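PDB 5M9N: tudor domain-containing protein 1 from Homo sapiens, which probably helps silence transposable elements through the piRNA pathway during spermatogenesis, using Tudor domains that bind arginine-methylated peptides. Local coordinates for residues A[99-104]-A[132-137]; A[113-118]-A[124-129]. One frame throughout, in Å; residues are numbered along the deposited sequence.

Contact 1 of 2, residues A[99-104]-A[132-137]; sequences WYRASV and CPIIPK
Trp-99 and Cys-132 form a sulfur-aromatic contact at the disulfide that ties the Tudor barrel to helix 58-73. The sulfur of Cys-132 is bonded to SG of Cys-72 and sits at a distance above the face of the Trp-99 six-membered ring: SG lies 4.6 Å from the ring centroid, 20° off the normal. The methylene comes nearer. CB of Cys-132 meets CZ3 of Trp-99 at 3.4 Å and CH2 of Trp-99 at 3.7 Å, coming in obliquely at the outer end of the benzo ring. The cysteine side chain is modelled strained, with chi1 of 140° far from a staggered conformation, so its exact rotation and the closeness of CB to the ring are doubtful.

Farther along, the contact is thinner. The CD1 methyl of Ile-134 rests against the aliphatic part of Arg-101, 4.0 Å from CG and 4.1 Å from CD, the two side chains crossing at a slant. A bend at chi3 (-54°) carries the Arg-101 guanidinium past this methyl to its partners: NH2 makes a salt bridge with Asp-119, while NH1 donates to the carbonyls of Leu-138 and Leu-141. One arginine thus links the barrel strand to the segment that follows Ile-134.

Helix 58-73 flanks both halves of the contact, with Cys-72 against Trp-99, Leu-64 against Arg-101 and Tyr-71 against Cys-132. Cys-90 of strand 88-92, which runs between strands 99-109 and 131-132 in the sheet, touches both Trp-99 and Cys-132.

Contact 2 of 2, residues A[113-118]-A[124-129]; sequences VLVGYV and EILSLM
Tyr-117 and Glu-124 meet across the beta hairpin of strands 112-117 and 123-127, at one edge of the five-stranded Tudor sheet. The carboxylate reaches the phenol at the ring edge, with OE2 in the plane of the ring, while the ring and carboxylate planes are turned 65° apart. Tyr-117 OH is modelled as donating to Glu-124 OE2, although 2.3 Å is implausibly short, so the exact length is doubtful. CG of Glu-124 lies between the backbone N and carbonyl carbon (chi1 62°), and the chain then extends to the hydroxyl. Its other oxygen, OE1, hydrogen-bonds Ser-94 OG. Tyr-117 also packs on the modified side chain of the bound peptide and meets Phe-93 edge-to-face; the glutamate, anchored by Ser-94, probably helps to position a tyrosine that lines the site for the modified arginine.

Val-113, Val-115, Glu-124 and Leu-126 share one face of the hairpin. Here CG2 of Val-115 and CD1 of Leu-126 touch at 4.0 Å, their side chains roughly perpendicular. Just past the strand, Leu-128 swings its CD2 methyl back to within 3.5 Å of Val-113 CG2, again nearly at a right angle. The other face carries Leu-114 and Ile-125, a non-hydrogen-bonded pair that meets at a slant, with Leu-114 CD1 3.7 Å from Ile-125 CG1.

Two hydrogen-bonded pairs flank it, Val-113 with Leu-126 and Val-115 with Glu-124. The straightest of their four bonds runs from Val-115 N to Glu-124 O, 2.8 Å long with 174° at the hydrogen.

The two contacts lie 11 Å apart, centre to centre, and both draw on the five-stranded antiparallel sheet of the Tudor barrel, though 133-137 and 128-129 have left it. Along the chain the order is 99-104, 113-118, 124-129, 132-137, so the hairpin of contact 2 falls between the two halves of contact 1. Strands 99-109 and 112-117 are sheet neighbours: Ser-103 N is 2.9 Å from Gly-116 O, a probable hydrogen bond, and Val-104 CG1 packs on Val-113 CG1. Tyr-100, on the strand of contact 1 but not part of its packing, and Tyr-117 both touch the modified side chain of the bound peptide, which places the disulfide side and the peptide site on one sheet.

Contact 1 of 2, residues A[99-104]-A[132-137]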
loop_
_atom_site.group_PDB
_atom_site.type_symbol
_atom_site.label_atom_id
_atom_site.label_comp_id
_atom_site.label_asym_id
_atom_site.label_seq_id
_atom_site.Cartn_x
_atom_site.Cartn_y
_atom_site.Cartn_z
ATOM N N TRP A 99 10.961 2.888 10.775
ATOM C CA TRP A 99 10.225 4.064 10.415
ATOM C C TRP A 99 9.746 3.959 8.945
ATOM O O TRP A 99 10.506 3.575 8.067
ATOM C CB TRP A 99 11.101 5.275 10.605
ATOM C CG TRP A 99 11.251 5.600 12.093
ATOM C CD1 TRP A 99 12.329 5.258 12.896
ATOM C CD2 TRP A 99 10.339 6.287 12.931
ATOM N NE1 TRP A 99 12.140 5.698 14.153
ATOM C CE2 TRP A 99 10.932 6.340 14.224
ATOM C CE3 TRP A 99 9.090 6.895 12.733
ATOM C CZ2 TRP A 99 10.322 6.962 15.298
ATOM C CZ3 TRP A 99 8.461 7.495 13.816
ATOM C CH2 TRP A 99 9.093 7.544 15.096
ATOM N N TYR A 100 8.487 4.296 8.733
ATOM C CA TYR A 100 7.816 4.183 7.434
ATOM C C TYR A 100 7.041 5.442 7.176
ATOM O O TYR A 100 6.707 6.152 8.131
ATOM C CB TYR A 100 6.908 2.944 7.432
ATOM C CG TYR A 100 7.662 1.627 7.507
ATOM C CD1 TYR A 100 8.122 0.972 6.389
ATOM C CD2 TYR A 100 7.936 1.063 8.726
ATOM C CE1 TYR A 100 8.896 -0.221 6.500
ATOM C CE2 TYR A 100 8.631 -0.096 8.863
ATOM C CZ TYR A 100 9.133 -0.747 7.738
ATOM O OH TYR A 100 9.777 -1.900 7.989
ATOM N N ARG A 101 6.681 5.685 5.919
ATOM C CA ARG A 101 5.779 6.793 5.586
ATOM C C ARG A 101 4.321 6.400 5.834
ATOM O O ARG A 101 3.855 5.276 5.580
ATOM C CB ARG A 101 6.045 7.286 4.181
ATOM C CG ARG A 101 7.490 7.683 3.990
ATOM C CD ARG A 101 7.747 8.349 2.695
ATOM N NE ARG A 101 7.283 7.576 1.538
ATOM C CZ ARG A 101 7.523 7.911 0.292
ATOM N NH1 ARG A 101 8.217 8.983 -0.018
ATOM N NH2 ARG A 101 7.059 7.172 -0.676
ATOM N N ALA A 102 3.573 7.322 6.452
ATOM C CA ALA A 102 2.265 6.942 6.877
ATOM C C ALA A 102 1.287 8.126 6.778
ATOM O O ALA A 102 1.677 9.253 7.011
ATOM C CB ALA A 102 2.289 6.429 8.280
ATOM N N SER A 103 0.075 7.804 6.348
ATOM C CA SER A 103 -1.054 8.762 6.284
ATOM C C SER A 103 -1.829 8.699 7.566
ATOM O O SER A 103 -2.189 7.649 8.004
ATOM C CB SER A 103 -1.959 8.344 5.153
ATOM O OG SER A 103 -2.931 9.315 4.932
ATOM N N VAL A 104 -2.135 9.851 8.151
ATOM C CA VAL A 104 -2.965 9.895 9.357
ATOM C C VAL A 104 -4.440 9.694 9.009
ATOM O O VAL A 104 -5.012 10.551 8.361
ATOM C CB VAL A 104 -2.738 11.237 10.035
ATOM C CG1 VAL A 104 -3.594 11.376 11.300
ATOM C CG2 VAL A 104 -1.251 11.407 10.333
ATOM N N CYS A 132 6.405 10.876 14.059
ATOM C CA CYS A 132 7.557 11.809 13.866
ATOM C C CYS A 132 6.937 12.707 12.745
ATOM O O CYS A 132 6.285 12.176 11.820
ATOM C CB CYS A 132 8.907 10.887 13.472
ATOM S SG CYS A 132 10.318 11.127 12.243
ATOM N N PRO A 133 7.112 14.047 12.761
ATOM C CA PRO A 133 6.821 14.742 11.472
ATOM C C PRO A 133 7.809 14.395 10.338
ATOM O O PRO A 133 8.874 13.855 10.615
ATOM C CB PRO A 133 6.932 16.215 11.815
ATOM C CG PRO A 133 7.758 16.259 13.057
ATOM C CD PRO A 133 7.564 14.993 13.812
ATOM N N ILE A 134 7.390 14.663 9.093
ATOM C CA ILE A 134 8.164 14.376 7.886
ATOM C C ILE A 134 8.579 15.705 7.279
ATOM O O ILE A 134 7.977 16.752 7.559
ATOM C CB ILE A 134 7.364 13.503 6.856
ATOM C CG1 ILE A 134 8.317 12.751 5.888
ATOM C CG2 ILE A 134 6.311 14.330 6.121
ATOM C CD1 ILE A 134 7.738 11.466 5.321
ATOM N N ILE A 135 9.605 15.651 6.448
ATOM C CA ILE A 135 10.036 16.806 5.636
ATOM C C ILE A 135 9.890 16.515 4.145
ATOM O O ILE A 135 9.863 15.351 3.764
ATOM C CB ILE A 135 11.460 17.214 5.965
ATOM C CG1 ILE A 135 12.394 16.021 5.830
ATOM C CG2 ILE A 135 11.492 17.794 7.375
ATOM C CD1 ILE A 135 13.821 16.459 5.674
ATOM N N PRO A 136 9.807 17.563 3.297
ATOM C CA PRO A 136 9.508 17.335 1.879
ATOM C C PRO A 136 10.592 16.535 1.141
ATOM O O PRO A 136 10.261 15.855 0.181
ATOM C CB PRO A 136 9.395 18.757 1.295
ATOM C CG PRO A 136 9.264 19.650 2.473
ATOM C CD PRO A 136 10.078 18.987 3.528
ATOM N N LYS A 137 11.845 16.576 1.589
ATOM C CA LYS A 137 12.864 15.698 0.985
ATOM C C LYS A 137 12.430 14.236 1.030
ATOM O O LYS A 137 12.659 13.519 0.091
ATOM C CB LYS A 137 14.224 15.849 1.663
ATOM C CG LYS A 137 15.372 15.010 1.067
ATOM C CD LYS A 137 16.161 15.755 -0.018
ATOM C CE LYS A 137 17.035 14.829 -0.895
ATOM N NZ LYS A 137 17.941 15.563 -1.842
#

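Contact 2 of 2, residues A[113-118]-A[124-129]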
loop_
_atom_site.group_PDB
_atom_site.type_symbol
_atom_site.label_atom_id
_atom_site.label_comp_id
_atom_site.label_asym_id
_atom_site.label_seq_id
_atom_site.Cartn_x
_atom_site.Cartn_y
_atom_site.Cartn_z
ATOM N N VAL A 113 -3.391 7.062 17.039
ATOM C CA VAL A 113 -3.872 7.391 15.694
ATOM C C VAL A 113 -3.929 6.147 14.810
ATOM O O VAL A 113 -3.004 5.339 14.871
ATOM C CB VAL A 113 -2.941 8.427 15.081
ATOM C CG1 VAL A 113 -3.335 8.837 13.683
ATOM C CG2 VAL A 113 -2.892 9.672 15.909
ATOM N N LEU A 114 -4.957 6.035 13.970
ATOM C CA LEU A 114 -5.031 5.000 12.921
ATOM C C LEU A 114 -4.189 5.507 11.759
ATOM O O LEU A 114 -4.412 6.621 11.311
ATOM C CB LEU A 114 -6.459 4.781 12.514
ATOM C CG LEU A 114 -6.668 3.798 11.385
ATOM C CD1 LEU A 114 -6.265 2.403 11.812
ATOM C CD2 LEU A 114 -8.113 3.841 10.946
ATOM N N VAL A 115 -3.140 4.757 11.372
ATOM C CA VAL A 115 -2.297 5.205 10.276
ATOM C C VAL A 115 -2.235 4.136 9.149
ATOM O O VAL A 115 -2.323 2.967 9.452
ATOM C CB VAL A 115 -0.848 5.562 10.694
ATOM C CG1 VAL A 115 -0.820 6.696 11.754
ATOM C CG2 VAL A 115 -0.034 4.337 11.154
ATOM N N GLY A 116 -2.162 4.584 7.906
ATOM C CA GLY A 116 -1.933 3.694 6.734
ATOM C C GLY A 116 -0.524 3.827 6.205
ATOM O O GLY A 116 -0.023 4.953 6.025
ATOM N N TYR A 117 0.157 2.697 6.026
ATOM C CA TYR A 117 1.538 2.725 5.535
ATOM C C TYR A 117 1.510 2.884 4.049
ATOM O O TYR A 117 1.116 1.949 3.308
ATOM C CB TYR A 117 2.289 1.483 5.954
ATOM C CG TYR A 117 2.520 1.439 7.450
ATOM C CD1 TYR A 117 3.455 2.257 8.048
ATOM C CD2 TYR A 117 1.722 0.654 8.281
ATOM C CE1 TYR A 117 3.658 2.236 9.408
ATOM C CE2 TYR A 117 1.920 0.640 9.633
ATOM C CZ TYR A 117 2.869 1.466 10.216
ATOM O OH TYR A 117 3.085 1.417 11.592
ATOM N N VAL A 118 1.869 4.074 3.591
ATOM C CA VAL A 118 1.564 4.437 2.208
ATOM C C VAL A 118 2.459 3.710 1.156
ATOM O O VAL A 118 2.206 3.706 -0.043
ATOM C CB VAL A 118 1.699 5.925 1.963
ATOM C CG1 VAL A 118 0.612 6.664 2.695
ATOM C CG2 VAL A 118 3.092 6.455 2.297
ATOM N N GLU A 124 -2.293 0.343 11.092
ATOM C CA GLU A 124 -2.421 -0.002 12.500
ATOM C C GLU A 124 -2.744 1.246 13.326
ATOM O O GLU A 124 -2.740 2.337 12.798
ATOM C CB GLU A 124 -1.175 -0.648 13.084
ATOM C CG GLU A 124 0.074 0.191 13.083
ATOM C CD GLU A 124 1.319 -0.644 13.476
ATOM O OE1 GLU A 124 1.174 -1.659 14.179
ATOM O OE2 GLU A 124 2.415 -0.243 13.110
ATOM N N ILE A 125 -2.972 1.030 14.607
ATOM C CA ILE A 125 -3.176 2.118 15.562
ATOM C C ILE A 125 -1.956 2.242 16.423
ATOM O O ILE A 125 -1.498 1.268 16.994
ATOM C CB ILE A 125 -4.449 1.881 16.399
ATOM C CG1 ILE A 125 -5.645 1.994 15.478
ATOM C CG2 ILE A 125 -4.565 2.916 17.530
ATOM C CD1 ILE A 125 -6.904 1.417 16.103
ATOM N N LEU A 126 -1.416 3.442 16.478
ATOM C CA LEU A 126 -0.173 3.721 17.145
ATOM C C LEU A 126 -0.334 4.861 18.152
ATOM O O LEU A 126 -0.994 5.854 17.870
ATOM C CB LEU A 126 0.885 4.136 16.145
ATOM C CG LEU A 126 1.325 3.052 15.158
ATOM C CD1 LEU A 126 2.421 3.611 14.264
ATOM C CD2 LEU A 126 1.859 1.849 15.903
ATOM N N SER A 127 0.338 4.679 19.283
ATOM C CA SER A 127 0.695 5.766 20.155
ATOM C C SER A 127 1.305 6.941 19.382
ATOM O O SER A 127 2.157 6.743 18.496
ATOM C CB SER A 127 1.710 5.229 21.161
ATOM O OG SER A 127 2.134 6.274 22.011
ATOM N N LEU A 128 0.937 8.169 19.743
ATOM C CA LEU A 128 1.623 9.379 19.237
ATOM C C LEU A 128 3.149 9.392 19.422
ATOM O O LEU A 128 3.869 10.035 18.639
ATOM C CB LEU A 128 1.011 10.659 19.842
ATOM C CG LEU A 128 -0.436 11.003 19.503
ATOM C CD1 LEU A 128 -0.855 12.263 20.246
ATOM C CD2 LEU A 128 -0.623 11.277 18.054
ATOM N N MET A 129 3.641 8.646 20.411
ATOM C CA MET A 129 5.063 8.530 20.625
ATOM C C MET A 129 5.734 7.823 19.410
ATOM O O MET A 129 6.915 7.998 19.216
ATOM C CB MET A 129 5.367 7.759 21.906
ATOM C CG MET A 129 4.708 8.279 23.179
ATOM S SD MET A 129 5.642 9.700 23.753
ATOM C CE MET A 129 4.554 10.323 25.066
#